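PDB 3VPB: glutamate--LysW ligase ArgX from Sulfolobus tokodaii, which probably catalyses the ATP-dependent joining of glutamate, through its amino group, to the gamma-carboxyl of the C-terminal glutamate of the carrier protein LysW in arginine biosynthesis. Local coordinates for residues K42-Y47 and S64-A69; L89-L94 and A163-E168; K115-R120 and K147-H152. All coordinates share one frame; numbering follows the deposited sequence. Where two conformers were deposited one is given.

How the interactions relate
Interaction 1 comes first along the chain, in the Rossmann-like pre-ATP-grasp domain, where the loop holding 42-47 meets helix 57-69. Interactions 2 and 3 both belong to the ATP-grasp region, and both segments of interaction 3 fall between those of interaction 2. Their centres lie about 16 Å apart and they touch: Val166 of strand 164-168 packs on Ala116 and Tyr117 of helix 110-120. Interaction 1 is about 32 Å from interaction 2 and 44 Å from interaction 3, centre to centre. The assembly brings the first two together, since Ser92 OG bonds to Ala65 O of a second subunit. Interaction 2 meets the adenine end of the bound nucleotide.

Interaction 1. Residues K42-Y47 and S64-A69; sequences KALGRY and SAVLEA
Leu44, which meets Leu67 across this contact, also places its CD2 methyl at the edge of the Tyr47 ring, in the ring plane, while Arg46 CG lies over the centre of one ring face, 3.8 Å above it. The guanidinium of Arg46 has Tyr47 CE2 over one of its own faces, offset toward the rim. Arg46 and Tyr47 thus fold against each other, and Arg46 NH2 returns to the turn by donating to Ala43 O at 3.1 Å. That donor stands above the carbonyl plane, with an N-H...O angle of 142°. Tyr47 OH is hydrogen-bonded to Asp29 OD1.

The contact proper is aliphatic. Leu67 sits on helix 57-69, which makes the beta-alpha-beta crossover between the adjacent parallel strands 49-52 and 73-75 of the Rossmann-like domain; Leu44 belongs to the 3-10 turn before strand 49-52. Although the CB of Leu67 is directed to one side of the turn, its CD2 reaches across and lies 3.8 Å from Leu44 CD1 and 3.9 Å from Leu44 CB. The CB of Leu44 is already directed at the helix, and with CG anti to the carbonyl carbon (chi1 -71°) its CG and CD2 also come within about 4.1 Å of Leu67 CD2, so one methyl beds against the whole branched end of the other leucine. Val66 adds a looser touch, its CG1 4.4 Å from Leu44 CD1.

Leucine suits both places, being flexible enough to bring a methyl to its neighbour and apolar, as a buried site requires. Leu67 also packs on Ile6, Ala50 and Ile52 of the parallel sheet, and Val66 on Ile106 of a second subunit. With carbon meeting carbon throughout, the turn is joined to the helix by dispersion and burial of apolar surface rather than by directional bonds.

Interaction 2. Residues L89-L94 and A163-E168; sequences LTYSKL and AHIVQE. With ADP (adenosine-5'-diphosphate), chain L.
Gln167 and Tyr91 reach each other through contrasting first torsions: Gln167 CG is tucked between its backbone N and carbonyl carbon (chi1 39°), the rest of the chain running out extended, whereas Tyr91 CG is anti to its carbonyl carbon, beside the backbone N. They meet in the nucleotide site of the ATP-grasp fold, where helix 87-96 faces strand 164-168 of an antiparallel sheet.

Gln167 NE2 donates to Tyr91 OH at 3.1 Å, with an N-H...O angle of 159° and the hydroxyl tilted slightly from the amide plane. The side chains cross at about a right angle, and the ring and amide planes stand 46° apart. NE2 also bonds to Ser104 OG. On the other end of the amide, OE1 accepts from ADP N6 at 2.8 Å and from Lys127 NZ. Because one end gives and the other takes, these partners fix which way round the amide lies; glutamine suits the place because its amide offers an N-H to the tyrosine and a carbonyl oxygen to adenine.

The exocyclic amine of adenine is gripped twice, as Glu168 O also accepts from N6, at 2.9 Å. Gln167 OE1 and Glu168 O, both acceptors, are consistent with recognition of adenine by its amino group. Tyr91 and Ser104, both bonded to NE2, probably help to hold the amide in place as a second shell. The hydroxyl of Tyr91 has further, weak hydrogen bonds to Asn249 O and Lys127 NZ.

Ile165 supplies the apolar part of the contact: its CG2 comes obliquely to the ring, 3.9 Å from Tyr91 CE1, with Ile165 CD1 4.2 Å from the same carbon.

Interaction 3. Residues K115-R120 and K147-H152; sequences KAYEQR and KTIIEH
Tyr117 reaches from helix 110-120 to meet Ile150 of helix 143-153, and its atoms can be followed outward in order. CB is directed at the opposite helix, and CG, anti to the carbonyl carbon (chi1 -60°), carries the ring the same way. The first ring atom to meet Ile150 is Tyr117 CD1, 4.1 Å from Ile150 CD1. Next, Tyr117 CE1 makes the closest approach, 3.5 Å to Ile150 CD1, with Ile150 CG1 only slightly farther. CZ lies about equally far from these two carbons. Finally the oxygen passes alongside the isoleucine: Tyr117 OH is 3.7 Å from Ile150 CG1, and 4.4 Å from Ile149 CG2.

The two side chains come from opposite directions, and Ile150 meets the ring obliquely. Its CG1 is anti to the carbonyl carbon (chi1 -74°), which sends the ethyl arm toward the tyrosine. The isoleucine thus makes its contacts to Tyr117 through CG1 and CD1, while the CG2 methyl is anti to the backbone N. Elsewhere the Tyr117 side chain touches Val166 and Ile140, and Ile149 touches Ser138 of strand 138-140, so both helices pack against the antiparallel sheet of the ATP-grasp region. Beyond the apolar neighbours the hydroxyl bonds to Asp126 OD2, which is also bonded by His164 ND1.

Farther along 147-152, His152 ND1 donates to Thr148 O at 2.7 Å, and the helical His152 N reaches that oxygen from the opposite face of its plane. His152 NE2 bonds to Arg153 NE of a third subunit, so this helix also faces a neighbour.

The chemistry is divided: the ring's carbons provide the hydrocarbon surface that Ile150 needs, while the hydroxyl finds its polar partner in the sheet. Tyrosine can therefore lie buried between the two helices without leaving its oxygen unpaired.

Interaction 1. Residues K42-Y47 and S64-A69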
loop_
_atom_site.group_PDB
_atom_site.type_symbol
_atom_site.label_atom_id
_atom_site.label_comp_id
_atom_site.label_asym_id
_atom_site.label_seq_id
_atom_site.Cartn_x
_atom_site.Cartn_y
_atom_site.Cartn_z
ATOM N N LYS B 42 -28.142 2.089 -21.366
ATOM C CA LYS B 42 -29.455 2.583 -20.990
ATOM C C LYS B 42 -30.258 1.612 -20.098
ATOM O O LYS B 42 -31.323 1.967 -19.623
ATOM C CB LYS B 42 -30.216 3.055 -22.245
ATOM C CG LYS B 42 -29.471 4.204 -22.970
ATOM C CD LYS B 42 -30.177 4.723 -24.235
ATOM C CE LYS B 42 -29.778 3.918 -25.486
ATOM N NZ LYS B 42 -30.507 2.614 -25.562
ATOM N N ALA B 43 -29.705 0.426 -19.820
ATOM C CA ALA B 43 -30.414 -0.627 -19.047
ATOM C C ALA B 43 -30.883 -0.189 -17.648
ATOM O O ALA B 43 -32.004 -0.509 -17.238
ATOM C CB ALA B 43 -29.552 -1.902 -18.935
ATOM N N LEU B 44 -30.035 0.545 -16.928
ATOM C CA LEU B 44 -30.360 0.931 -15.553
ATOM C C LEU B 44 -31.365 2.074 -15.485
ATOM O O LEU B 44 -31.860 2.391 -14.404
ATOM C CB LEU B 44 -29.098 1.244 -14.734
ATOM C CG LEU B 44 -28.189 0.067 -14.356
ATOM C CD1 LEU B 44 -26.813 0.598 -13.963
ATOM C CD2 LEU B 44 -28.776 -0.774 -13.223
ATOM N N GLY B 45 -31.668 2.663 -16.647
ATOM C CA GLY B 45 -32.702 3.690 -16.767
ATOM C C GLY B 45 -34.098 3.173 -16.435
ATOM O O GLY B 45 -35.067 3.934 -16.437
ATOM N N ARG B 46 -34.209 1.881 -16.164
ATOM C CA ARG B 46 -35.448 1.312 -15.654
ATOM C C ARG B 46 -35.763 1.839 -14.243
ATOM O O ARG B 46 -36.923 1.802 -13.820
ATOM C CB ARG B 46 -35.392 -0.221 -15.689
ATOM C CG ARG B 46 -34.541 -0.891 -14.610
ATOM C CD ARG B 46 -34.389 -2.372 -14.934
ATOM N NE ARG B 46 -33.521 -3.104 -14.014
ATOM C CZ ARG B 46 -32.220 -3.319 -14.215
ATOM N NH1 ARG B 46 -31.521 -4.017 -13.329
ATOM N NH2 ARG B 46 -31.610 -2.831 -15.291
ATOM N N TYR B 47 -34.740 2.344 -13.536
ATOM C CA TYR B 47 -34.948 2.948 -12.208
ATOM C C TYR B 47 -35.097 4.446 -12.306
ATOM O O TYR B 47 -34.409 5.117 -13.078
ATOM C CB TYR B 47 -33.817 2.598 -11.241
ATOM C CG TYR B 47 -33.592 1.113 -11.114
ATOM C CD1 TYR B 47 -34.536 0.304 -10.487
ATOM C CD2 TYR B 47 -32.435 0.519 -11.625
ATOM C CE1 TYR B 47 -34.338 -1.066 -10.371
ATOM C CE2 TYR B 47 -32.223 -0.862 -11.506
ATOM C CZ TYR B 47 -33.196 -1.639 -10.892
ATOM O OH TYR B 47 -32.990 -2.994 -10.757
ATOM N N SER B 64 -22.857 5.756 -8.432
ATOM C CA SER B 64 -23.687 6.946 -8.684
ATOM C C SER B 64 -23.424 7.494 -10.099
ATOM O O SER B 64 -24.345 7.845 -10.829
ATOM C CB SER B 64 -23.419 8.015 -7.618
ATOM O OG SER B 64 -24.310 9.113 -7.717
ATOM N N ALA B 65 -22.149 7.587 -10.474
ATOM C CA ALA B 65 -21.787 8.073 -11.810
ATOM C C ALA B 65 -22.366 7.195 -12.923
ATOM O O ALA B 65 -22.891 7.714 -13.923
ATOM C CB ALA B 65 -20.283 8.136 -11.938
ATOM N N VAL B 66 -22.256 5.872 -12.776
ATOM C CA VAL B 66 -22.793 4.960 -13.792
ATOM C C VAL B 66 -24.316 5.053 -13.896
ATOM O O VAL B 66 -24.849 5.112 -14.993
ATOM C CB VAL B 66 -22.369 3.512 -13.580
ATOM C CG1 VAL B 66 -22.969 2.580 -14.716
ATOM C CG2 VAL B 66 -20.816 3.400 -13.573
ATOM N N LEU B 67 -25.006 5.147 -12.757
ATOM C CA LEU B 67 -26.480 5.291 -12.738
ATOM C C LEU B 67 -26.936 6.627 -13.346
ATOM O O LEU B 67 -27.910 6.676 -14.119
ATOM C CB LEU B 67 -27.014 5.126 -11.299
ATOM C CG LEU B 67 -26.967 3.653 -10.837
ATOM C CD1 LEU B 67 -26.894 3.613 -9.317
ATOM C CD2 LEU B 67 -28.222 2.873 -11.327
ATOM N N GLU B 68 -26.230 7.696 -13.028
ATOM C CA GLU B 68 -26.495 9.013 -13.642
ATOM C C GLU B 68 -26.357 9.005 -15.160
ATOM O O GLU B 68 -27.093 9.694 -15.865
ATOM C CB GLU B 68 -25.536 10.056 -13.084
ATOM C CG GLU B 68 -25.792 10.330 -11.630
ATOM C CD GLU B 68 -24.753 11.286 -11.014
ATOM O OE1 GLU B 68 -25.102 11.900 -9.998
ATOM O OE2 GLU B 68 -23.628 11.449 -11.565
ATOM N N ALA B 69 -25.394 8.246 -15.657
ATOM C CA ALA B 69 -25.155 8.151 -17.088
ATOM C C ALA B 69 -26.351 7.474 -17.775
ATOM O O ALA B 69 -26.623 7.737 -18.946
ATOM C CB ALA B 69 -23.873 7.380 -17.348
#

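Interaction 2. Residues L89-L94 and A163-E168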
loop_
_atom_site.group_PDB
_atom_site.type_symbol
_atom_site.label_atom_id
_atom_site.label_comp_id
_atom_site.label_asym_id
_atom_site.label_seq_id
_atom_site.Cartn_x
_atom_site.Cartn_y
_atom_site.Cartn_z
ATOM N N LEU B 89 -11.967 19.626 -0.616
ATOM C CA LEU B 89 -12.958 20.161 -1.569
ATOM C C LEU B 89 -14.151 20.789 -0.835
ATOM O O LEU B 89 -14.684 21.829 -1.264
ATOM C CB LEU B 89 -13.422 19.056 -2.531
ATOM C CG LEU B 89 -12.301 18.392 -3.343
ATOM C CD1 LEU B 89 -12.974 17.521 -4.345
ATOM C CD2 LEU B 89 -11.378 19.427 -4.019
ATOM N N THR B 90 -14.567 20.147 0.254
ATOM C CA THR B 90 -15.645 20.667 1.105
ATOM C C THR B 90 -15.234 22.013 1.710
ATOM O O THR B 90 -15.973 22.996 1.619
ATOM C CB THR B 90 -16.005 19.678 2.228
ATOM O OG1 THR B 90 -16.603 18.514 1.655
ATOM C CG2 THR B 90 -16.983 20.289 3.220
ATOM N N TYR B 91 -14.059 22.054 2.335
ATOM C CA TYR B 91 -13.591 23.317 2.962
ATOM C C TYR B 91 -13.467 24.409 1.904
ATOM O O TYR B 91 -13.816 25.566 2.160
ATOM C CB TYR B 91 -12.244 23.131 3.676
ATOM C CG TYR B 91 -12.298 22.360 4.978
ATOM C CD1 TYR B 91 -11.271 21.473 5.306
ATOM C CD2 TYR B 91 -13.344 22.523 5.889
ATOM C CE1 TYR B 91 -11.282 20.757 6.498
ATOM C CE2 TYR B 91 -13.386 21.809 7.083
ATOM C CZ TYR B 91 -12.347 20.936 7.388
ATOM O OH TYR B 91 -12.369 20.257 8.561
ATOM N N SER B 92 -12.990 24.063 0.699
ATOM C CA SER B 92 -12.912 25.082 -0.369
ATOM C C SER B 92 -14.252 25.793 -0.638
ATOM O O SER B 92 -14.309 27.047 -0.664
ATOM C CB SER B 92 -12.389 24.482 -1.691
ATOM O OG SER B 92 -12.114 25.513 -2.621
ATOM N N LYS B 93 -15.306 25.004 -0.852
ATOM C CA LYS B 93 -16.646 25.528 -1.173
ATOM C C LYS B 93 -17.190 26.310 0.019
ATOM O O LYS B 93 -17.702 27.425 -0.136
ATOM C CB LYS B 93 -17.625 24.412 -1.530
ATOM C CG LYS B 93 -17.422 23.745 -2.887
ATOM C CD LYS B 93 -17.425 24.730 -4.053
ATOM C CE LYS B 93 -17.308 23.998 -5.410
ATOM N NZ LYS B 93 -15.939 23.470 -5.676
ATOM N N LEU B 94 -17.057 25.736 1.215
ATOM C CA LEU B 94 -17.587 26.393 2.422
ATOM C C LEU B 94 -16.870 27.723 2.692
ATOM O O LEU B 94 -17.509 28.761 2.917
ATOM C CB LEU B 94 -17.464 25.456 3.639
ATOM C CG LEU B 94 -18.312 24.180 3.583
ATOM C CD1 LEU B 94 -18.073 23.320 4.824
ATOM C CD2 LEU B 94 -19.788 24.473 3.403
ATOM N N ALA B 163 -1.908 13.971 1.750
ATOM C CA ALA B 163 -2.232 15.380 1.841
ATOM C C ALA B 163 -2.630 15.652 3.296
ATOM O O ALA B 163 -3.423 14.912 3.866
ATOM C CB ALA B 163 -3.385 15.717 0.913
ATOM N N HIS B 164 -2.069 16.691 3.895
ATOM C CA HIS B 164 -2.336 16.990 5.294
ATOM C C HIS B 164 -3.231 18.208 5.410
ATOM O O HIS B 164 -2.862 19.274 4.907
ATOM C CB HIS B 164 -1.057 17.352 6.029
ATOM C CG HIS B 164 -0.019 16.262 6.052
ATOM N ND1 HIS B 164 0.358 15.630 7.214
ATOM C CD2 HIS B 164 0.777 15.767 5.078
ATOM C CE1 HIS B 164 1.320 14.762 6.952
ATOM N NE2 HIS B 164 1.583 14.813 5.658
ATOM N N ILE B 165 -4.329 18.060 6.149
ATOM C CA ILE B 165 -5.129 19.214 6.576
ATOM C C ILE B 165 -4.694 19.531 8.005
ATOM O O ILE B 165 -4.983 18.774 8.919
ATOM C CB ILE B 165 -6.633 18.941 6.551
ATOM C CG1 ILE B 165 -7.057 18.405 5.169
ATOM C CG2 ILE B 165 -7.406 20.230 6.904
ATOM C CD1 ILE B 165 -8.549 17.947 5.112
ATOM N N VAL B 166 -3.987 20.638 8.169
ATOM C CA VAL B 166 -3.411 21.010 9.451
ATOM C C VAL B 166 -4.261 22.136 10.006
ATOM O O VAL B 166 -4.293 23.212 9.425
ATOM C CB VAL B 166 -1.975 21.511 9.249
ATOM C CG1 VAL B 166 -1.366 21.989 10.577
ATOM C CG2 VAL B 166 -1.100 20.412 8.565
ATOM N N GLN B 167 -4.922 21.916 11.142
ATOM C CA GLN B 167 -5.885 22.926 11.580
ATOM C C GLN B 167 -5.922 23.147 13.072
ATOM O O GLN B 167 -5.382 22.365 13.863
ATOM C CB GLN B 167 -7.297 22.634 11.036
ATOM C CG GLN B 167 -7.693 21.193 11.014
ATOM C CD GLN B 167 -9.169 20.917 10.687
ATOM O OE1 GLN B 167 -9.787 20.165 11.408
ATOM N NE2 GLN B 167 -9.718 21.496 9.586
ATOM N N GLU B 168 -6.554 24.236 13.448
ATOM C CA GLU B 168 -6.707 24.561 14.865
ATOM C C GLU B 168 -7.510 23.471 15.558
ATOM O O GLU B 168 -8.410 22.872 14.969
ATOM C CB GLU B 168 -7.389 25.922 15.045
ATOM C CG GLU B 168 -8.754 26.003 14.442
ATOM C CD GLU B 168 -9.460 27.319 14.761
ATOM O OE1 GLU B 168 -9.320 27.820 15.914
ATOM O OE2 GLU B 168 -10.167 27.840 13.864
HETATM P PB ADP L . -14.162 11.861 10.086
HETATM O O1B ADP L . -14.650 12.039 8.697
HETATM O O2B ADP L . -15.232 11.747 11.159
HETATM O O3B ADP L . -13.081 10.834 10.269
HETATM P PA ADP L . -13.728 14.439 11.355
HETATM O O1A ADP L . -12.968 15.627 10.772
HETATM O O2A ADP L . -15.217 14.467 11.616
HETATM O O3A ADP L . -13.337 13.213 10.391
HETATM O "O5'" ADP L . -12.973 14.082 12.726
HETATM C "C5'" ADP L . -13.389 13.043 13.613
HETATM C "C4'" ADP L . -13.439 13.572 15.034
HETATM O "O4'" ADP L . -12.175 14.166 15.351
HETATM C "C3'" ADP L . -14.467 14.701 15.159
HETATM O "O3'" ADP L . -15.755 14.183 15.515
HETATM C "C2'" ADP L . -13.893 15.552 16.266
HETATM O "O2'" ADP L . -14.217 14.993 17.547
HETATM C "C1'" ADP L . -12.410 15.387 16.062
HETATM N N9 ADP L . -11.868 16.501 15.261
HETATM C C8 ADP L . -11.587 16.511 13.933
HETATM N N7 ADP L . -11.059 17.700 13.608
HETATM C C5 ADP L . -10.995 18.447 14.728
HETATM C C6 ADP L . -10.569 19.808 15.076
HETATM N N6 ADP L . -10.048 20.609 14.128
HETATM N N1 ADP L . -10.631 20.192 16.386
HETATM C C2 ADP L . -11.124 19.400 17.346
HETATM N N3 ADP L . -11.568 18.146 17.073
HETATM C C4 ADP L . -11.526 17.655 15.805
#

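Interaction 3. Residues K115-R120 and K147-H152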
loop_
_atom_site.group_PDB
_atom_site.type_symbol
_atom_site.label_atom_id
_atom_site.label_comp_id
_atom_site.label_asym_id
_atom_site.label_seq_id
_atom_site.Cartn_x
_atom_site.Cartn_y
_atom_site.Cartn_z
ATOM N N LYS B 115 6.673 22.491 7.785
ATOM C CA LYS B 115 6.452 23.955 7.672
ATOM C C LYS B 115 5.103 24.450 8.215
ATOM O O LYS B 115 5.037 25.485 8.911
ATOM C CB LYS B 115 6.640 24.424 6.234
ATOM C CG LYS B 115 8.088 24.401 5.808
ATOM C CD LYS B 115 8.253 24.735 4.320
ATOM C CE LYS B 115 9.705 24.483 3.919
ATOM N NZ LYS B 115 9.885 24.711 2.459
ATOM N N ALA B 116 4.039 23.719 7.895
ATOM C CA ALA B 116 2.706 24.024 8.425
ATOM C C ALA B 116 2.652 23.982 9.951
ATOM O O ALA B 116 2.095 24.890 10.569
ATOM C CB ALA B 116 1.631 23.098 7.820
ATOM N N TYR B 117 3.213 22.931 10.555
ATOM C CA TYR B 117 3.285 22.832 12.024
ATOM C C TYR B 117 4.036 24.019 12.587
ATOM O O TYR B 117 3.596 24.642 13.572
ATOM C CB TYR B 117 4.015 21.540 12.480
ATOM C CG TYR B 117 3.408 20.211 12.041
ATOM C CD1 TYR B 117 4.160 19.021 12.154
ATOM C CD2 TYR B 117 2.112 20.122 11.525
ATOM C CE1 TYR B 117 3.626 17.796 11.761
ATOM C CE2 TYR B 117 1.575 18.899 11.104
ATOM C CZ TYR B 117 2.343 17.733 11.241
ATOM O OH TYR B 117 1.861 16.505 10.854
ATOM N N GLU B 118 5.176 24.318 11.966
ATOM C CA GLU B 118 6.020 25.455 12.357
ATOM C C GLU B 118 5.313 26.813 12.228
ATOM O O GLU B 118 5.548 27.708 13.053
ATOM C CB GLU B 118 7.343 25.443 11.582
ATOM C CG GLU B 118 8.260 24.296 12.006
ATOM C CD GLU B 118 9.446 24.078 11.082
ATOM O OE1 GLU B 118 9.447 24.619 9.940
ATOM O OE2 GLU B 118 10.392 23.360 11.516
ATOM N N GLN B 119 4.449 26.964 11.226
ATOM C CA GLN B 119 3.725 28.229 10.999
ATOM C C GLN B 119 2.615 28.441 12.005
ATOM O O GLN B 119 2.364 29.575 12.413
ATOM C CB GLN B 119 3.130 28.292 9.584
ATOM C CG GLN B 119 4.160 28.634 8.515
ATOM C CD GLN B 119 3.616 28.582 7.094
ATOM O OE1 GLN B 119 4.380 28.433 6.134
ATOM N NE2 GLN B 119 2.304 28.715 6.950
ATOM N N ARG B 120 1.965 27.341 12.381
ATOM C CA ARG B 120 0.781 27.313 13.245
ATOM C C ARG B 120 1.113 27.178 14.727
ATOM O O ARG B 120 0.413 27.710 15.584
ATOM C CB ARG B 120 -0.031 26.074 12.917
ATOM C CG ARG B 120 -1.040 26.198 11.868
ATOM C CD ARG B 120 -2.192 25.291 12.276
ATOM N NE ARG B 120 -3.018 26.019 13.226
ATOM C CZ ARG B 120 -3.976 26.859 12.865
ATOM N NH1 ARG B 120 -4.267 27.032 11.572
ATOM N NH2 ARG B 120 -4.651 27.500 13.803
ATOM N N LYS B 147 6.635 14.923 13.841
ATOM C CA LYS B 147 7.603 14.209 12.974
ATOM C C LYS B 147 7.230 12.748 12.746
ATOM O O LYS B 147 7.376 12.237 11.631
ATOM C CB LYS B 147 9.024 14.290 13.565
ATOM C CG LYS B 147 9.698 15.644 13.341
ATOM C CD LYS B 147 11.057 15.741 14.041
ATOM C CE LYS B 147 11.946 16.708 13.308
ATOM N NZ LYS B 147 13.031 17.304 14.132
ATOM N N THR B 148 6.765 12.073 13.795
ATOM C CA THR B 148 6.414 10.654 13.642
ATOM C C THR B 148 5.139 10.483 12.823
ATOM O O THR B 148 5.056 9.578 11.999
ATOM C CB THR B 148 6.401 9.857 14.974
ATOM O OG1 THR B 148 6.312 8.455 14.670
ATOM C CG2 THR B 148 5.227 10.226 15.817
ATOM N N ILE B 149 4.179 11.390 12.981
ATOM C CA ILE B 149 2.973 11.346 12.140
ATOM C C ILE B 149 3.327 11.585 10.672
ATOM O O ILE B 149 2.855 10.868 9.781
ATOM C CB ILE B 149 1.852 12.323 12.648
ATOM C CG1 ILE B 149 1.383 11.930 14.057
ATOM C CG2 ILE B 149 0.625 12.354 11.659
ATOM C CD1 ILE B 149 0.811 10.523 14.181
ATOM N N ILE B 150 4.159 12.587 10.399
ATOM C CA ILE B 150 4.607 12.827 9.019
ATOM C C ILE B 150 5.192 11.564 8.394
ATOM O O ILE B 150 4.855 11.212 7.265
ATOM C CB ILE B 150 5.623 13.983 8.956
ATOM C CG1 ILE B 150 4.889 15.324 9.147
ATOM C CG2 ILE B 150 6.373 13.991 7.631
ATOM C CD1 ILE B 150 5.841 16.507 9.378
ATOM N N GLU B 151 6.053 10.879 9.143
ATOM C CA GLU B 151 6.679 9.662 8.634
ATOM C C GLU B 151 5.652 8.578 8.327
ATOM O O GLU B 151 5.751 7.890 7.306
ATOM C CB GLU B 151 7.695 9.105 9.653
ATOM C CG GLU B 151 9.011 9.860 9.741
ATOM C CD GLU B 151 10.064 9.148 10.605
ATOM O OE1 GLU B 151 11.244 9.559 10.559
ATOM O OE2 GLU B 151 9.711 8.188 11.315
ATOM N N HIS B 152 4.706 8.400 9.246
ATOM C CA HIS B 152 3.641 7.435 9.065
ATOM C C HIS B 152 2.772 7.726 7.843
ATOM O O HIS B 152 2.463 6.785 7.099
ATOM C CB HIS B 152 2.792 7.310 10.326
ATOM C CG HIS B 152 3.437 6.478 11.402
ATOM N ND1 HIS B 152 4.494 6.930 12.165
ATOM C CD2 HIS B 152 3.169 5.224 11.836
ATOM C CE1 HIS B 152 4.854 5.984 13.020
ATOM N NE2 HIS B 152 4.073 4.937 12.834
#